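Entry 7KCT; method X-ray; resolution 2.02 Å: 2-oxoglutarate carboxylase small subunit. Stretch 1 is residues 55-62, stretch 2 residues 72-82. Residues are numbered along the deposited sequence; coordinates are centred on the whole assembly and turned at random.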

ATOM      1  N   ASP A  55       7.990 -10.302 -18.938  1.00 24.86           N
ATOM      2  CA  ASP A  55       7.651 -10.269 -20.372  1.00 27.44           C
ATOM      3  C   ASP A  55       7.911 -11.604 -21.049  1.00 24.24           C
ATOM      4  O   ASP A  55       7.214 -11.964 -22.005  1.00 25.91           O
ATOM      5  CB  ASP A  55       8.446  -9.217 -21.109  1.00 25.26           C
ATOM      6  CG  ASP A  55       8.224  -7.833 -20.539  1.00 32.29           C
ATOM      7  OD1 ASP A  55       7.073  -7.400 -20.374  1.00 35.80           O
ATOM      8  OD2 ASP A  55       9.222  -7.204 -20.191  1.00 36.93           O
ATOM      9  N   GLU A  56       8.915 -12.334 -20.593  1.00 25.57           N
ATOM     10  CA  GLU A  56       9.215 -13.667 -21.121  1.00 21.69           C
ATOM     11  C   GLU A  56       9.743 -14.524 -19.992  1.00 21.57           C
ATOM     12  O   GLU A  56      10.335 -14.010 -19.044  1.00 22.02           O
ATOM     13  CB  GLU A  56      10.235 -13.598 -22.262  1.00 25.01           C
ATOM     14  CG  GLU A  56      11.601 -13.119 -21.892  1.00 24.40           C
ATOM     15  CD  GLU A  56      12.499 -12.709 -23.080  1.00 30.98           C
ATOM     16  OE1 GLU A  56      12.834 -13.560 -23.926  1.00 26.97           O
ATOM     17  OE2 GLU A  56      12.937 -11.535 -23.120  1.00 27.51           O
ATOM     18  N   ALA A  57       9.515 -15.828 -20.077  1.00 21.34           N
ATOM     19  CA  ALA A  57       9.965 -16.685 -18.986  1.00 25.92           C
ATOM     20  C   ALA A  57      10.382 -18.021 -19.559  1.00 23.92           C
ATOM     21  O   ALA A  57       9.823 -18.472 -20.574  1.00 24.35           O
ATOM     22  CB  ALA A  57       8.908 -16.863 -17.897  1.00 22.52           C
ATOM     23  N   TYR A  58      11.389 -18.632 -18.915  1.00 22.49           N
ATOM     24  CA  TYR A  58      12.067 -19.853 -19.389  1.00 22.15           C
ATOM     25  C   TYR A  58      12.062 -20.925 -18.309  1.00 26.18           C
ATOM     26  O   TYR A  58      12.631 -20.707 -17.236  1.00 24.58           O
ATOM     27  CB  TYR A  58      13.527 -19.556 -19.811  1.00 23.05           C
ATOM     28  CG  TYR A  58      13.521 -18.686 -21.011  1.00 21.54           C
ATOM     29  CD1 TYR A  58      13.387 -19.235 -22.293  1.00 23.01           C
ATOM     30  CD2 TYR A  58      13.495 -17.317 -20.872  1.00 21.58           C
ATOM     31  CE1 TYR A  58      13.285 -18.414 -23.421  1.00 23.48           C
ATOM     32  CE2 TYR A  58      13.370 -16.489 -22.003  1.00 23.97           C
ATOM     33  CZ  TYR A  58      13.262 -17.044 -23.257  1.00 23.16           C
ATOM     34  OH  TYR A  58      13.181 -16.215 -24.355  1.00 23.01           O
ATOM     35  N   MET A  59      11.552 -22.120 -18.650  1.00 21.79           N
ATOM     36  CA  MET A  59      11.549 -23.255 -17.736  1.00 25.79           C
ATOM     37  C   MET A  59      12.912 -23.909 -17.841  1.00 30.02           C
ATOM     38  O   MET A  59      13.234 -24.376 -18.926  1.00 30.77           O
ATOM     39  CB  MET A  59      10.475 -24.274 -18.142  1.00 25.85           C
ATOM     40  CG  MET A  59      10.365 -25.402 -17.163  1.00 32.82           C
ATOM     41  SD  MET A  59       9.436 -26.828 -17.748  1.00 42.67           S
ATOM     42  CE  MET A  59       7.690 -26.354 -17.911  1.00 44.65           C
ATOM     43  N   ILE A  60      13.695 -23.958 -16.757  1.00 27.41           N
ATOM     44  CA  ILE A  60      15.039 -24.546 -16.781  1.00 29.76           C
ATOM     45  C   ILE A  60      15.249 -25.350 -15.506  1.00 30.94           C
ATOM     46  O   ILE A  60      14.475 -25.242 -14.553  1.00 33.87           O
ATOM     47  CB  ILE A  60      16.153 -23.474 -16.918  1.00 31.52           C
ATOM     48  CG1 ILE A  60      16.136 -22.546 -15.719  1.00 27.44           C
ATOM     49  CG2 ILE A  60      15.995 -22.679 -18.179  1.00 33.80           C
ATOM     50  CD1 ILE A  60      17.283 -21.548 -15.678  1.00 29.26           C
ATOM     51  N   GLY A  61      16.317 -26.127 -15.485  1.00 31.06           N
ATOM     52  CA  GLY A  61      16.824 -26.821 -14.313  1.00 32.08           C
ATOM     53  C   GLY A  61      16.386 -28.273 -14.272  1.00 33.25           C
ATOM     54  O   GLY A  61      15.314 -28.644 -14.757  1.00 34.72           O
ATOM     55  N   VAL A  62      17.205 -29.114 -13.641  1.00 34.48           N
ATOM     56  CA  VAL A  62      16.876 -30.542 -13.589  1.00 36.24           C
ATOM     57  C   VAL A  62      16.155 -30.928 -12.304  1.00 37.73           C
ATOM     58  O   VAL A  62      15.586 -32.028 -12.215  1.00 38.88           O
ATOM     59  CB  VAL A  62      18.147 -31.399 -13.751  1.00 37.17           C
ATOM     60  CG1 VAL A  62      18.839 -31.109 -15.087  1.00 38.44           C
ATOM     61  CG2 VAL A  62      19.111 -31.150 -12.628  1.00 38.85           C
ATOM     62  N   GLU A  72      26.115 -21.340 -14.580  1.00 29.24           N
ATOM     63  CA  GLU A  72      26.449 -21.358 -16.004  1.00 31.57           C
ATOM     64  C   GLU A  72      25.195 -21.264 -16.882  1.00 32.48           C
ATOM     65  O   GLU A  72      25.188 -20.539 -17.890  1.00 28.78           O
ATOM     66  CB  GLU A  72      27.257 -22.612 -16.349  1.00 36.11           C
ATOM     67  N   ARG A  73      24.144 -22.023 -16.538  1.00 28.57           N
ATOM     68  CA  ARG A  73      22.944 -22.034 -17.355  1.00 32.05           C
ATOM     69  C   ARG A  73      22.221 -20.689 -17.327  1.00 29.88           C
ATOM     70  O   ARG A  73      21.702 -20.249 -18.360  1.00 31.71           O
ATOM     71  CB  ARG A  73      22.006 -23.156 -16.913  1.00 30.18           C
ATOM     72  CG  ARG A  73      20.960 -23.442 -17.957  1.00 41.42           C
ATOM     73  CD  ARG A  73      19.811 -24.322 -17.441  1.00 51.04           C
ATOM     74  NE  ARG A  73      20.210 -25.715 -17.219  1.00 53.97           N
ATOM     75  CZ  ARG A  73      20.347 -26.275 -16.019  1.00 53.13           C
ATOM     76  NH1 ARG A  73      20.108 -25.560 -14.931  1.00 43.62           N
ATOM     77  NH2 ARG A  73      20.702 -27.553 -15.902  1.00 49.82           N
ATOM     78  N   ILE A  74      22.208 -20.005 -16.178  1.00 28.48           N
ATOM     79  CA  ILE A  74      21.517 -18.716 -16.057  1.00 29.15           C
ATOM     80  C   ILE A  74      22.244 -17.628 -16.838  1.00 31.49           C
ATOM     81  O   ILE A  74      21.622 -16.809 -17.521  1.00 26.02           O
ATOM     82  CB  ILE A  74      21.396 -18.361 -14.567  1.00 23.30           C
ATOM     83  CG1 ILE A  74      20.455 -19.357 -13.902  1.00 25.43           C
ATOM     84  CG2 ILE A  74      20.852 -16.970 -14.354  1.00 25.93           C
ATOM     85  CD1 ILE A  74      20.397 -19.285 -12.370  1.00 26.06           C
ATOM     86  N   VAL A  75      23.575 -17.596 -16.742  1.00 28.45           N
ATOM     87  CA  VAL A  75      24.347 -16.604 -17.474  1.00 27.03           C
ATOM     88  C   VAL A  75      24.270 -16.852 -18.970  1.00 27.93           C
ATOM     89  O   VAL A  75      24.155 -15.907 -19.767  1.00 31.76           O
ATOM     90  CB  VAL A  75      25.802 -16.602 -16.977  1.00 27.30           C
ATOM     91  CG1 VAL A  75      26.650 -15.805 -17.933  1.00 32.86           C
ATOM     92  CG2 VAL A  75      25.847 -16.024 -15.614  1.00 27.87           C
ATOM     93  N   ASP A  76      24.339 -18.115 -19.375  1.00 28.46           N
ATOM     94  CA  ASP A  76      24.155 -18.469 -20.774  1.00 32.14           C
ATOM     95  C   ASP A  76      22.788 -18.016 -21.282  1.00 30.93           C
ATOM     96  O   ASP A  76      22.668 -17.560 -22.422  1.00 26.69           O
ATOM     97  CB  ASP A  76      24.275 -19.977 -20.971  1.00 29.52           C
ATOM     98  CG  ASP A  76      25.723 -20.463 -21.067  1.00 48.67           C
ATOM     99  OD1 ASP A  76      26.655 -19.622 -21.091  1.00 49.52           O
ATOM    100  OD2 ASP A  76      25.922 -21.701 -21.110  1.00 51.52           O
ATOM    101  N   LEU A  77      21.736 -18.212 -20.485  1.00 24.48           N
ATOM    102  CA  LEU A  77      20.399 -17.797 -20.942  1.00 29.08           C
ATOM    103  C   LEU A  77      20.337 -16.296 -21.129  1.00 24.14           C
ATOM    104  O   LEU A  77      19.755 -15.806 -22.100  1.00 26.42           O
ATOM    105  CB  LEU A  77      19.306 -18.227 -19.964  1.00 29.24           C
ATOM    106  CG  LEU A  77      17.866 -17.773 -20.190  1.00 27.94           C
ATOM    107  CD1 LEU A  77      17.310 -18.457 -21.431  1.00 25.43           C
ATOM    108  CD2 LEU A  77      17.052 -18.120 -18.936  1.00 31.05           C
ATOM    109  N   ALA A  78      20.917 -15.549 -20.193  1.00 24.77           N
ATOM    110  CA  ALA A  78      20.934 -14.107 -20.296  1.00 25.59           C
ATOM    111  C   ALA A  78      21.599 -13.676 -21.590  1.00 29.36           C
ATOM    112  O   ALA A  78      21.103 -12.782 -22.283  1.00 28.31           O
ATOM    113  CB  ALA A  78      21.680 -13.497 -19.100  1.00 25.04           C
ATOM    114  N   LEU A  79      22.703 -14.327 -21.956  1.00 27.03           N
ATOM    115  CA  LEU A  79      23.327 -14.022 -23.239  1.00 31.86           C
ATOM    116  C   LEU A  79      22.411 -14.353 -24.428  1.00 28.88           C
ATOM    117  O   LEU A  79      22.319 -13.565 -25.378  1.00 31.81           O
ATOM    118  CB  LEU A  79      24.658 -14.763 -23.362  1.00 30.70           C
ATOM    119  CG  LEU A  79      25.819 -14.333 -22.463  1.00 32.04           C
ATOM    120  CD1 LEU A  79      26.996 -15.326 -22.650  1.00 35.87           C
ATOM    121  CD2 LEU A  79      26.200 -12.894 -22.774  1.00 32.89           C
ATOM    122  N   GLU A  80      21.749 -15.513 -24.402  1.00 29.11           N
ATOM    123  CA  GLU A  80      20.906 -15.954 -25.527  1.00 29.18           C
ATOM    124  C   GLU A  80      19.728 -15.016 -25.792  1.00 29.20           C
ATOM    125  O   GLU A  80      19.281 -14.878 -26.942  1.00 32.52           O
ATOM    126  CB  GLU A  80      20.364 -17.380 -25.261  1.00 35.13           C
ATOM    127  CG  GLU A  80      21.455 -18.487 -25.202  1.00 40.20           C
ATOM    128  CD  GLU A  80      21.065 -19.736 -24.371  1.00 51.14           C
ATOM    129  OE1 GLU A  80      19.926 -19.840 -23.854  1.00 43.18           O
ATOM    130  OE2 GLU A  80      21.937 -20.625 -24.219  1.00 60.66           O
ATOM    131  N   VAL A  81      19.133 -14.435 -24.748  1.00 27.71           N
ATOM    132  CA  VAL A  81      17.970 -13.565 -24.945  1.00 28.32           C
ATOM    133  C   VAL A  81      18.332 -12.092 -24.988  1.00 30.60           C
ATOM    134  O   VAL A  81      17.441 -11.247 -25.095  1.00 27.47           O
ATOM    135  CB  VAL A  81      16.890 -13.812 -23.870  1.00 26.52           C
ATOM    136  CG1 VAL A  81      16.549 -15.298 -23.779  1.00 25.65           C
ATOM    137  CG2 VAL A  81      17.307 -13.292 -22.526  1.00 28.56           C
ATOM    138  N   GLY A  82      19.606 -11.757 -24.901  1.00 29.89           N
ATOM    139  CA  GLY A  82      20.025 -10.372 -24.892  1.00 31.21           C
ATOM    140  C   GLY A  82      19.739  -9.573 -23.631  1.00 35.02           C
ATOM    141  O   GLY A  82      19.612  -8.349 -23.714  1.00 31.60           O
TER

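The strand 56-59 and the helix of stretch 2 pack roughly antiparallel, at 142°. The two stretches bury 380 Å², both sides summed. No hydrogen bond crosses the interface; side-chain packing holds it together.

Alternation along the strand turns E56 and Y58 toward the helix and A57 away. I60, just past the strand, also points toward it. They face V81, L77 and R73, which lie four residues apart and so share one side of the helix.

Several contacts are apolar. L77 CD1 lies over one face of the Y58 ring, 4.0 Å from its centroid, in a CH-pi contact. The flat ring gives the buried leucine a broad surface. V81 CG1 approaches Y58 CZ at 3.8 Å. I60 extends CD1 to within 4.2 Å of I74 CG1, and its CB lies 3.8 Å from R73 CD, so the arginine's aliphatic part also packs here.

Polar groups serve in other ways. Y58 OH donates a hydrogen bond to E56 OE1 (2.7 Å), within the strand, which satisfies the hydroxyl beside V81. The R73 guanidinium lays one face over G61 CA, with NH1 3.6 Å from that atom. Its NH1 and NH2 are hydrogen-bonded elsewhere in the structure. G61 suits its place because its backbone angles would jam a CB against the preceding carbonyl O.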